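Local coordinates for putative sugar ABC transport system, substrate-binding protein (Bordetella parapertussis, PDB 5IX8), which probably binds a carbohydrate and hands it to the membrane components of a bacterial ABC transporter, at residues P207-G212 / T230-K235; V226-S231 / G244-V249. All coordinates share one frame; numbering follows the deposited sequence.

Contact 1. Residues P207-G212 / T230-K235; sequences PVTFLG and TSAMVK
The flat group at the centre of this contact is the peptide carbonyl of Ala-232, and the hydroxyl of Thr-209 approaches it from above its plane, 30° out of it. Thr-209 OG1 donates to Ala-232 O at 2.8 Å, while the small methyl CB of Ala-232 sits just 3.2 Å from the same OG1. Two choices bring this about. The first torsion of Thr-209 (chi1 -46°) sets OG1 beside its own backbone N, facing the chain that leaves strand 227-231, and Ala-232 turns through a positive phi of 80°. With OG1 so engaged, CG2 of Thr-209 lies anti to the backbone N and packs obliquely against CG1 of Val-234 at 3.6 Å. A beta-branched threonine therefore supplies one polar and one apolar branch to the same turn.

Val-208 is the N-cap of helix 209-221, and its carbonyl O accepts the first-turn bond from Gly-212 N at 3.0 Å. Thr-230 OG1 stands beside that carbonyl, but its hydrogen-bond partner is Thr-206 OG1, just past the end of strand 201-205. Thr-230 OG1 also lies 3.7 Å from Gly-212 CA, on the side where a beta carbon would project, so glycine suits this tight crossing. Ser-231 CB rests against Pro-207 O, whose partner is Arg-158, while the serine hydroxyl bonds Glu-252.

The contact joins a helix start to the tip of the following strand in a beta-alpha-beta unit; tips like this line the interlobe cleft in periplasmic binding proteins, and Met-233 O accepts a bond from Asn-28. Chemically, one hydroxyl serves two successive carbonyls of the turn: Thr-209 OG1 grips Ala-232 O and is also paired with Ser-231 O, which lies near the helix N-terminus, where the helix dipole may add some electrostatic stabilisation.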
ATOM      1  N   PRO A 207      -8.915   2.192   5.528  1.00 12.30           N
ATOM      2  CA  PRO A 207      -7.603   2.463   4.939  1.00 12.01           C
ATOM      3  C   PRO A 207      -7.250   1.625   3.736  1.00 12.46           C
ATOM      4  O   PRO A 207      -6.240   1.956   3.103  1.00 13.32           O
ATOM      5  CB  PRO A 207      -6.645   2.149   6.101  1.00 12.89           C
ATOM      6  CG  PRO A 207      -7.335   0.918   6.787  1.00 12.52           C
ATOM      7  CD  PRO A 207      -8.799   1.410   6.774  1.00 11.59           C
ATOM      8  N   VAL A 208      -8.000   0.555   3.418  1.00 12.70           N
ATOM      9  CA  VAL A 208      -7.591  -0.397   2.380  1.00 13.81           C
ATOM     10  C   VAL A 208      -8.810  -0.990   1.698  1.00 13.57           C
ATOM     11  O   VAL A 208      -9.902  -1.066   2.276  1.00 13.50           O
ATOM     12  CB  VAL A 208      -6.724  -1.561   2.922  1.00 16.81           C
ATOM     13  CG1 VAL A 208      -5.504  -1.066   3.600  1.00 19.77           C
ATOM     14  CG2 VAL A 208      -7.539  -2.440   3.886  1.00 16.62           C
ATOM     15  N   THR A 209      -8.592  -1.444   0.458  1.00 14.08           N
ATOM     16  CA  THR A 209      -9.603  -2.009  -0.430  1.00 14.62           C
ATOM     17  C   THR A 209     -10.618  -2.909   0.258  1.00 14.17           C
ATOM     18  O   THR A 209     -11.824  -2.672   0.187  1.00 15.14           O
ATOM     19  CB  THR A 209      -8.928  -2.823  -1.544  1.00 17.04           C
ATOM     20  OG1 THR A 209      -7.829  -2.101  -2.101  1.00 18.99           O
ATOM     21  CG2 THR A 209      -9.943  -3.147  -2.620  1.00 17.41           C
ATOM     22  N   PHE A 210     -10.156  -3.985   0.890  1.00 14.80           N
ATOM     23  CA  PHE A 210     -11.124  -4.972   1.374  1.00 15.70           C
ATOM     24  C   PHE A 210     -11.946  -4.448   2.538  1.00 13.02           C
ATOM     25  O   PHE A 210     -13.085  -4.889   2.718  1.00 11.93           O
ATOM     26  CB  PHE A 210     -10.433  -6.261   1.810  1.00 20.31           C
ATOM     27  CG  PHE A 210      -9.825  -7.014   0.691  1.00 24.52           C
ATOM     28  CD1 PHE A 210     -10.226  -6.779  -0.620  1.00 26.10           C
ATOM     29  CD2 PHE A 210      -8.861  -7.971   0.937  1.00 26.93           C
ATOM     30  CE1 PHE A 210      -9.650  -7.503  -1.680  1.00 27.88           C
ATOM     31  CE2 PHE A 210      -8.283  -8.679  -0.112  1.00 28.26           C
ATOM     32  CZ  PHE A 210      -8.691  -8.455  -1.411  1.00 28.20           C
ATOM     33  N   LEU A 211     -11.378  -3.566   3.372  1.00 11.71           N
ATOM     34  CA  LEU A 211     -12.196  -2.966   4.428  1.00 11.46           C
ATOM     35  C   LEU A 211     -13.242  -2.044   3.818  1.00 12.21           C
ATOM     36  O   LEU A 211     -14.391  -2.040   4.255  1.00 13.06           O
ATOM     37  CB  LEU A 211     -11.324  -2.229   5.455  1.00 11.25           C
ATOM     38  CG  LEU A 211     -10.483  -3.117   6.373  1.00 10.93           C
ATOM     39  CD1 LEU A 211      -9.571  -2.235   7.230  1.00 12.66           C
ATOM     40  CD2 LEU A 211     -11.358  -4.025   7.240  1.00 12.07           C
ATOM     41  N   GLY A 212     -12.880  -1.299   2.769  1.00 11.67           N
ATOM     42  CA  GLY A 212     -13.877  -0.500   2.067  1.00 12.41           C
ATOM     43  C   GLY A 212     -14.986  -1.334   1.436  1.00 12.96           C
ATOM     44  O   GLY A 212     -16.158  -0.969   1.512  1.00 13.76           O
ATOM     45  N   THR A 230     -11.863   5.051   1.031  1.00 12.77           N
ATOM     46  CA  THR A 230     -10.972   3.915   1.113  1.00 13.31           C
ATOM     47  C   THR A 230      -9.747   4.188   0.249  1.00 14.11           C
ATOM     48  O   THR A 230      -9.530   5.306  -0.227  1.00 13.74           O
ATOM     49  CB  THR A 230     -11.730   2.647   0.695  1.00 14.99           C
ATOM     50  OG1 THR A 230     -10.979   1.473   1.048  1.00 15.47           O
ATOM     51  CG2 THR A 230     -11.994   2.656  -0.792  1.00 16.87           C
ATOM     52  N   SER A 231      -8.923   3.153   0.069  1.00 15.50           N
ATOM     53  CA  SER A 231      -7.672   3.314  -0.638  1.00 17.27           C
ATOM     54  C   SER A 231      -7.394   2.065  -1.454  1.00 16.73           C
ATOM     55  O   SER A 231      -7.787   0.965  -1.069  1.00 18.24           O
ATOM     56  CB  SER A 231      -6.543   3.597   0.361  1.00 19.39           C
ATOM     57  OG  SER A 231      -5.345   3.909  -0.330  1.00 21.76           O
ATOM     58  N   ALA A 232      -6.746   2.269  -2.600  1.00 15.28           N
ATOM     59  CA  ALA A 232      -6.259   1.245  -3.521  1.00 15.51           C
ATOM     60  C   ALA A 232      -7.377   0.707  -4.410  1.00 15.82           C
ATOM     61  O   ALA A 232      -8.239  -0.051  -3.958  1.00 17.60           O
ATOM     62  CB  ALA A 232      -5.567   0.098  -2.780  1.00 16.51           C
HETATM   63  N   MSE A 233      -7.356   1.094  -5.683  1.00 14.66           N
HETATM   64  CA  MSE A 233      -8.447   0.770  -6.586  1.00 14.70           C
HETATM   65  C   MSE A 233      -8.520  -0.686  -6.969  1.00 14.77           C
HETATM   66  O   MSE A 233      -7.497  -1.326  -7.188  1.00 15.25           O
HETATM   67  CB  MSE A 233      -8.329   1.578  -7.876  1.00 14.88           C
HETATM   68  CG  MSE A 233      -8.594   3.089  -7.650  1.00 15.38           C
HETATM   69 SE   MSE A 233     -10.491   3.480  -7.447  0.57 17.20          SE
HETATM   70  CE  MSE A 233     -11.140   3.034  -9.228  1.00 18.13           C
ATOM     71  N   VAL A 234      -9.756  -1.166  -7.107  1.00 15.12           N
ATOM     72  CA  VAL A 234     -10.062  -2.355  -7.893  1.00 16.04           C
ATOM     73  C   VAL A 234     -11.152  -1.959  -8.882  1.00 17.45           C
ATOM     74  O   VAL A 234     -11.878  -0.986  -8.672  1.00 18.34           O
ATOM     75  CB  VAL A 234     -10.520  -3.542  -7.014  1.00 17.58           C
ATOM     76  CG1 VAL A 234      -9.392  -4.004  -6.089  1.00 18.15           C
ATOM     77  CG2 VAL A 234     -11.706  -3.131  -6.198  1.00 19.53           C
ATOM     78  N   LYS A 235     -11.265  -2.736  -9.968  1.00 17.87           N
ATOM     79  CA  LYS A 235     -12.206  -2.412 -11.041  1.00 21.03           C
ATOM     80  C   LYS A 235     -13.605  -2.106 -10.513  1.00 21.07           C
ATOM     81  O   LYS A 235     -14.254  -1.152 -10.958  1.00 21.54           O
ATOM     82  CB  LYS A 235     -12.262  -3.580 -12.033  1.00 25.09           C
ATOM     83  CG  LYS A 235     -13.282  -3.409 -13.163  1.00 30.06           C
ATOM     84  CD  LYS A 235     -12.882  -2.282 -14.106  1.00 34.22           C
ATOM     85  CE  LYS A 235     -14.082  -1.787 -14.948  1.00 36.76           C
ATOM     86  NZ  LYS A 235     -14.823  -2.901 -15.650  1.00 38.52           N
TER

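Contact 2. Residues V226-S231 / G244-V249; sequences VKVLTS and GRLLAV. With SO4 (sulfate ion), chain D.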
ATOM      1  N   VAL A 226     -24.551   5.672   3.773  1.00 19.64           N
ATOM      2  CA  VAL A 226     -23.265   6.261   4.129  1.00 18.86           C
ATOM      3  C   VAL A 226     -22.362   6.266   2.909  1.00 18.72           C
ATOM      4  O   VAL A 226     -22.461   5.393   2.032  1.00 18.98           O
ATOM      5  CB  VAL A 226     -22.600   5.518   5.301  1.00 19.07           C
ATOM      6  CG1 VAL A 226     -23.417   5.703   6.586  1.00 19.21           C
ATOM      7  CG2 VAL A 226     -22.402   4.019   4.975  1.00 18.72           C
ATOM      8  N   LYS A 227     -21.450   7.238   2.880  1.00 17.03           N
ATOM      9  CA  LYS A 227     -20.427   7.332   1.847  1.00 17.03           C
ATOM     10  C   LYS A 227     -19.133   6.800   2.425  1.00 16.38           C
ATOM     11  O   LYS A 227     -18.760   7.163   3.545  1.00 17.52           O
ATOM     12  CB  LYS A 227     -20.231   8.771   1.367  1.00 20.14           C
ATOM     13  CG  LYS A 227     -21.479   9.351   0.744  1.00 23.44           C
ATOM     14  CD  LYS A 227     -21.291  10.822   0.435  1.00 26.83           C
ATOM     15  CE  LYS A 227     -22.446  11.310  -0.411  1.00 30.60           C
ATOM     16  NZ  LYS A 227     -22.513  10.451  -1.644  1.00 33.35           N
ATOM     17  N   VAL A 228     -18.442   5.966   1.660  1.00 15.47           N
ATOM     18  CA  VAL A 228     -17.250   5.269   2.137  1.00 15.32           C
ATOM     19  C   VAL A 228     -16.017   5.882   1.489  1.00 15.12           C
ATOM     20  O   VAL A 228     -16.041   6.244   0.306  1.00 15.43           O
ATOM     21  CB  VAL A 228     -17.348   3.752   1.864  1.00 16.37           C
ATOM     22  CG1 VAL A 228     -16.069   3.025   2.311  1.00 16.63           C
ATOM     23  CG2 VAL A 228     -18.587   3.201   2.572  1.00 16.84           C
ATOM     24  N   LEU A 229     -14.970   6.060   2.292  1.00 14.22           N
ATOM     25  CA  LEU A 229     -13.644   6.453   1.842  1.00 13.71           C
ATOM     26  C   LEU A 229     -12.736   5.261   2.006  1.00 13.48           C
ATOM     27  O   LEU A 229     -12.813   4.551   3.019  1.00 13.84           O
ATOM     28  CB  LEU A 229     -13.093   7.619   2.670  1.00 15.03           C
ATOM     29  CG  LEU A 229     -13.907   8.907   2.497  1.00 18.27           C
ATOM     30  CD1 LEU A 229     -14.913   9.064   3.594  1.00 20.85           C
ATOM     31  CD2 LEU A 229     -12.995  10.115   2.414  1.00 20.23           C
ATOM     32  N   THR A 230     -11.863   5.051   1.031  1.00 12.77           N
ATOM     33  CA  THR A 230     -10.972   3.915   1.113  1.00 13.31           C
ATOM     34  C   THR A 230      -9.747   4.188   0.249  1.00 14.11           C
ATOM     35  O   THR A 230      -9.530   5.306  -0.227  1.00 13.74           O
ATOM     36  CB  THR A 230     -11.730   2.647   0.695  1.00 14.99           C
ATOM     37  OG1 THR A 230     -10.979   1.473   1.048  1.00 15.47           O
ATOM     38  CG2 THR A 230     -11.994   2.656  -0.792  1.00 16.87           C
ATOM     39  N   SER A 231      -8.923   3.153   0.069  1.00 15.50           N
ATOM     40  CA  SER A 231      -7.672   3.314  -0.638  1.00 17.27           C
ATOM     41  C   SER A 231      -7.394   2.065  -1.454  1.00 16.73           C
ATOM     42  O   SER A 231      -7.787   0.965  -1.069  1.00 18.24           O
ATOM     43  CB  SER A 231      -6.543   3.597   0.361  1.00 19.39           C
ATOM     44  OG  SER A 231      -5.345   3.909  -0.330  1.00 21.76           O
ATOM     45  N   GLY A 244     -22.033   6.854  -6.314  1.00 24.82           N
ATOM     46  CA  GLY A 244     -21.995   7.661  -5.115  1.00 22.97           C
ATOM     47  C   GLY A 244     -21.709   6.916  -3.832  1.00 22.26           C
ATOM     48  O   GLY A 244     -21.693   7.541  -2.767  1.00 23.65           O
ATOM     49  N   ARG A 245     -21.489   5.609  -3.884  1.00 20.10           N
ATOM     50  CA  ARG A 245     -21.293   4.852  -2.647  1.00 19.76           C
ATOM     51  C   ARG A 245     -19.887   5.040  -2.073  1.00 18.66           C
ATOM     52  O   ARG A 245     -19.717   5.096  -0.845  1.00 17.97           O
ATOM     53  CB  ARG A 245     -21.572   3.377  -2.900  1.00 21.08           C
ATOM     54  CG  ARG A 245     -21.233   2.489  -1.731  1.00 22.00           C
ATOM     55  CD  ARG A 245     -22.118   2.761  -0.504  1.00 22.62           C
ATOM     56  NE  ARG A 245     -23.479   2.231  -0.677  1.00 22.72           N
ATOM     57  CZ  ARG A 245     -24.459   2.379   0.213  1.00 23.36           C
ATOM     58  NH1 ARG A 245     -24.253   3.071   1.333  1.00 23.55           N
ATOM     59  NH2 ARG A 245     -25.652   1.847  -0.024  1.00 24.52           N
ATOM     60  N   LEU A 246     -18.875   5.141  -2.944  1.00 17.12           N
ATOM     61  CA  LEU A 246     -17.517   5.495  -2.546  1.00 17.19           C
ATOM     62  C   LEU A 246     -17.306   6.966  -2.866  1.00 17.90           C
ATOM     63  O   LEU A 246     -17.432   7.379  -4.028  1.00 20.07           O
ATOM     64  CB  LEU A 246     -16.459   4.651  -3.266  1.00 17.59           C
ATOM     65  CG  LEU A 246     -16.385   3.143  -2.991  1.00 18.43           C
ATOM     66  CD1 LEU A 246     -15.236   2.515  -3.821  1.00 19.26           C
ATOM     67  CD2 LEU A 246     -16.231   2.809  -1.504  1.00 19.82           C
ATOM     68  N   LEU A 247     -16.996   7.752  -1.838  1.00 16.92           N
ATOM     69  CA  LEU A 247     -16.761   9.181  -2.037  1.00 17.32           C
ATOM     70  C   LEU A 247     -15.424   9.427  -2.702  1.00 16.81           C
ATOM     71  O   LEU A 247     -15.301  10.293  -3.580  1.00 17.70           O
ATOM     72  CB  LEU A 247     -16.808   9.899  -0.691  1.00 17.55           C
ATOM     73  CG  LEU A 247     -16.430  11.380  -0.663  1.00 18.37           C
ATOM     74  CD1 LEU A 247     -17.354  12.214  -1.548  1.00 19.20           C
ATOM     75  CD2 LEU A 247     -16.421  11.881   0.783  1.00 18.54           C
ATOM     76  N   ALA A 248     -14.416   8.667  -2.297  1.00 15.49           N
ATOM     77  CA  ALA A 248     -13.066   8.866  -2.777  1.00 14.48           C
ATOM     78  C   ALA A 248     -12.266   7.619  -2.480  1.00 14.44           C
ATOM     79  O   ALA A 248     -12.472   6.953  -1.450  1.00 14.69           O
ATOM     80  CB  ALA A 248     -12.406  10.077  -2.101  1.00 16.24           C
ATOM     81  N   VAL A 249     -11.328   7.333  -3.371  1.00 13.32           N
ATOM     82  CA  VAL A 249     -10.426   6.205  -3.214  1.00 13.59           C
ATOM     83  C   VAL A 249      -9.040   6.722  -3.491  1.00 13.71           C
ATOM     84  O   VAL A 249      -8.761   7.183  -4.604  1.00 14.44           O
ATOM     85  CB  VAL A 249     -10.748   5.044  -4.179  1.00 13.89           C
ATOM     86  CG1 VAL A 249      -9.719   3.919  -3.980  1.00 14.34           C
ATOM     87  CG2 VAL A 249     -12.191   4.536  -3.972  1.00 15.03           C
TER
HETATM   88  S   SO4 D 502     -25.320   0.980  -3.624  1.00 33.69           S
HETATM   89  O1  SO4 D 502     -25.002   2.042  -4.561  1.00 34.70           O
HETATM   90  O2  SO4 D 502     -24.111   0.603  -2.882  1.00 32.25           O
HETATM   91  O3  SO4 D 502     -26.341   1.445  -2.688  1.00 35.00           O
HETATM   92  O4  SO4 D 502     -25.825  -0.152  -4.390  1.00 33.67           O
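Strands 227-231 and 246-250 run parallel as neighbours in the sheet of one lobe, linked by helix 235-242 in a beta-alpha-beta crossover. Val-228 anchors the pairing through both its backbone N and its backbone O: its N donates to Arg-245 O at 2.9 Å, nearly straight at 162°, and its O receives Leu-247 N at 2.8 Å. Beyond the corner at Leu-247, Thr-230 N bonds Ala-248 O at 3.2 Å. The break in register has a cost, since the buried Ala-248 N finds no partner.

On one face Val-228 and Leu-246 lie side by side, CB meeting CD2 at 3.7 Å, and Thr-230 CG2 meets Val-249 CG2 in the same manner; helix 235-242 closes over Leu-246 and Val-249. Branched aliphatic residues suit this filled interior. On the other face Leu-229 packs toward helix 122-135, with its CD2 near that of Leu-247.

Gly-244 ends helix 235-242 in a Schellman motif, where its positive phi (88°) suits a residue without a beta carbon; Lys-227 NZ makes a weak bond to its O. The Arg-245 chain folds twice (chi2 65°), bringing its guanidinium to the residue just before the strand: NH1 sits on a lone pair of Val-226 O at 3.0 Å and also bonds Arg-224 O, while NE meets sulfate O2 in plane at 2.8 Å and NH2 binds sulfate O3.

Overall arrangement
The two contacts are successive steps along strand 227-231, sharing Thr-230 and Ser-231, with centres about 9 Å apart. Contact 1 takes the strand's C-terminal tip back to the helix before it; contact 2 carries its body forward to the next strand. They meet where Val-249 CG1 packs on the selenium, SE, of selenomethionine Met-233 at 3.6 Å, and where Val-228 CG1 lies 4.1 Å from Gly-212 O. Contact 1 lies nearer the chain's centre (about 10 Å, against 17 Å for contact 2) and probably toward the sugar cleft. The sulfate, likely from the crystallisation liquor, binds at the other end of contact 2, where Arg-220 NE also holds it.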